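Local coordinates for protein putative peptidase M23 (PDB 2HSI) that binds a zinc ion and is probably a metalloendopeptidase of the M23 family, although its own substrate is not established, at residues P49-F54 and R68-V73. Residues are numbered along the deposited sequence; the frame is centred on the assembly and turned at random.
Sequences PPPRAF and RRWIAV
Pro50 and Pro51 lie on one face of the Trp70 indole, one proline for each ring. CD of Pro51 sits 3.5 Å from the centroid of the Trp70 five-membered ring, only 12° off its normal, a close CH-pi contact. Pro50 covers the six-membered ring less squarely: its CA stands 4.0 Å from that centroid, 27° off the normal, and its CG lies 3.7 Å from Trp70 CZ2. CB and CG of Pro50 lie alongside CZ2 and CH2, the two side chains headed in the same direction. CB of Trp70 points toward segment 49-54, chi1 of -68° sets CG anti to the carbonyl carbon, and the torsion about CB-CG turns the ring plane. NE1 passes 3.5 Å from Pro49 O, but the angle is too poor for a hydrogen bond; its N-H goes to Gly48 O, immediately before Pro49, and that bond restrains swinging of the ring about CB-CG. Farther along, CB of Ala53 and CB of Ala72 face each other 4.4 Å apart, across strand 58-64, which separates the two strands in the antiparallel sheet of the M23 N-terminal domain, away from the zinc site. Val62 of that middle strand touches both Ala53 and Trp70. No hydrogen bond joins the two segments; cohesion probably rests on dispersion, with Pro50 CA and Pro51 CD, both bonded to a proline nitrogen, likely presenting slightly positive C-H groups to the electron-rich indole.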
loop_
_atom_site.group_PDB
_atom_site.type_symbol
_atom_site.label_atom_id
_atom_site.label_comp_id
_atom_site.label_asym_id
_atom_site.label_seq_id
_atom_site.Cartn_x
_atom_site.Cartn_y
_atom_site.Cartn_z
ATOM N N PRO A 49 -13.471 -8.292 20.882
ATOM C CA PRO A 49 -12.677 -7.064 20.791
ATOM C C PRO A 49 -11.654 -7.176 19.650
ATOM O O PRO A 49 -11.291 -8.302 19.274
ATOM C CB PRO A 49 -11.989 -6.991 22.162
ATOM C CG PRO A 49 -12.858 -7.779 23.056
ATOM C CD PRO A 49 -13.333 -8.921 22.204
ATOM N N PRO A 50 -11.233 -6.032 19.061
ATOM C CA PRO A 50 -10.271 -6.089 17.952
ATOM C C PRO A 50 -8.926 -6.688 18.359
ATOM O O PRO A 50 -8.305 -6.219 19.316
ATOM C CB PRO A 50 -10.097 -4.619 17.549
ATOM C CG PRO A 50 -11.239 -3.906 18.138
ATOM C CD PRO A 50 -11.636 -4.646 19.361
ATOM N N PRO A 51 -8.495 -7.750 17.661
ATOM C CA PRO A 51 -7.172 -8.259 17.950
ATOM C C PRO A 51 -6.119 -7.432 17.217
ATOM O O PRO A 51 -6.448 -6.697 16.277
ATOM C CB PRO A 51 -7.221 -9.674 17.382
ATOM C CG PRO A 51 -8.163 -9.600 16.254
ATOM C CD PRO A 51 -9.169 -8.532 16.610
ATOM N N ARG A 52 -4.868 -7.577 17.624
ATOM C CA ARG A 52 -3.758 -7.033 16.847
ATOM C C ARG A 52 -3.021 -8.209 16.190
ATOM O O ARG A 52 -2.997 -9.312 16.729
ATOM C CB ARG A 52 -2.801 -6.255 17.739
ATOM C CG ARG A 52 -3.294 -4.884 18.167
ATOM C CD ARG A 52 -2.149 -4.102 18.817
ATOM N NE ARG A 52 -2.440 -2.673 18.921
ATOM C CZ ARG A 52 -2.725 -2.036 20.058
ATOM N NH1 ARG A 52 -2.750 -2.687 21.214
ATOM N NH2 ARG A 52 -2.977 -0.734 20.040
ATOM N N ALA A 53 -2.436 -7.972 15.023
ATOM C CA ALA A 53 -1.735 -9.035 14.300
ATOM C C ALA A 53 -0.405 -8.512 13.782
ATOM O O ALA A 53 -0.270 -7.323 13.526
ATOM C CB ALA A 53 -2.584 -9.551 13.157
ATOM N N PHE A 54 0.570 -9.412 13.646
ATOM C CA PHE A 54 1.939 -9.068 13.256
ATOM C C PHE A 54 2.449 -10.123 12.287
ATOM O O PHE A 54 2.264 -11.322 12.521
ATOM C CB PHE A 54 2.869 -9.012 14.477
ATOM C CG PHE A 54 2.572 -7.884 15.423
ATOM C CD1 PHE A 54 3.227 -6.665 15.290
ATOM C CD2 PHE A 54 1.638 -8.040 16.454
ATOM C CE1 PHE A 54 2.958 -5.621 16.160
ATOM C CE2 PHE A 54 1.358 -7.001 17.313
ATOM C CZ PHE A 54 2.018 -5.793 17.171
ATOM N N ARG A 68 -18.314 -9.257 10.447
ATOM C CA ARG A 68 -18.325 -10.529 11.152
ATOM C C ARG A 68 -16.955 -10.840 11.761
ATOM O O ARG A 68 -16.474 -10.082 12.604
ATOM C CB ARG A 68 -18.864 -11.645 10.253
ATOM C CG ARG A 68 -20.173 -11.246 9.565
ATOM C CD ARG A 68 -20.891 -12.415 8.931
ATOM N NE ARG A 68 -22.266 -12.062 8.576
ATOM C CZ ARG A 68 -22.642 -11.509 7.426
ATOM N NH1 ARG A 68 -21.753 -11.233 6.477
ATOM N NH2 ARG A 68 -23.924 -11.236 7.219
ATOM N N ARG A 69 -16.341 -11.942 11.333
ATOM C CA ARG A 69 -15.087 -12.414 11.910
ATOM C C ARG A 69 -13.963 -11.435 11.607
ATOM O O ARG A 69 -13.962 -10.768 10.554
ATOM C CB ARG A 69 -14.721 -13.816 11.383
ATOM C CG ARG A 69 -14.422 -13.829 9.886
ATOM C CD ARG A 69 -13.920 -15.150 9.354
ATOM N NE ARG A 69 -13.681 -15.019 7.920
ATOM C CZ ARG A 69 -13.169 -15.955 7.129
ATOM N NH1 ARG A 69 -12.817 -17.147 7.598
ATOM N NH2 ARG A 69 -13.012 -15.692 5.848
ATOM N N TRP A 70 -13.035 -11.331 12.555
ATOM C CA TRP A 70 -11.803 -10.579 12.366
ATOM C C TRP A 70 -10.844 -11.298 11.424
ATOM O O TRP A 70 -10.537 -12.493 11.587
ATOM C CB TRP A 70 -11.121 -10.300 13.700
ATOM C CG TRP A 70 -11.857 -9.343 14.590
ATOM C CD1 TRP A 70 -12.527 -9.645 15.751
ATOM C CD2 TRP A 70 -11.976 -7.916 14.417
ATOM N NE1 TRP A 70 -13.058 -8.495 16.300
ATOM C CE2 TRP A 70 -12.730 -7.424 15.506
ATOM C CE3 TRP A 70 -11.504 -7.007 13.456
ATOM C CZ2 TRP A 70 -13.040 -6.055 15.651
ATOM C CZ3 TRP A 70 -11.812 -5.649 13.602
ATOM C CH2 TRP A 70 -12.580 -5.194 14.690
ATOM N N ILE A 71 -10.384 -10.559 10.424
ATOM C CA ILE A 71 -9.428 -11.089 9.457
ATOM C C ILE A 71 -8.223 -10.150 9.384
ATOM O O ILE A 71 -8.354 -8.946 9.616
ATOM C CB ILE A 71 -10.064 -11.286 8.041
ATOM C CG1 ILE A 71 -10.817 -10.025 7.596
ATOM C CG2 ILE A 71 -10.992 -12.516 8.004
ATOM C CD1 ILE A 71 -11.177 -9.978 6.118
ATOM N N ALA A 72 -7.047 -10.709 9.106
ATOM C CA ALA A 72 -5.888 -9.889 8.737
ATOM C C ALA A 72 -5.756 -9.845 7.215
ATOM O O ALA A 72 -6.002 -10.842 6.524
ATOM C CB ALA A 72 -4.612 -10.435 9.372
ATOM N N VAL A 73 -5.375 -8.685 6.689
ATOM C CA VAL A 73 -5.143 -8.505 5.256
ATOM C C VAL A 73 -3.655 -8.206 5.156
ATOM O O VAL A 73 -3.213 -7.104 5.505
ATOM C CB VAL A 73 -6.021 -7.362 4.661
ATOM C CG1 VAL A 73 -5.711 -7.123 3.189
ATOM C CG2 VAL A 73 -7.504 -7.689 4.817
#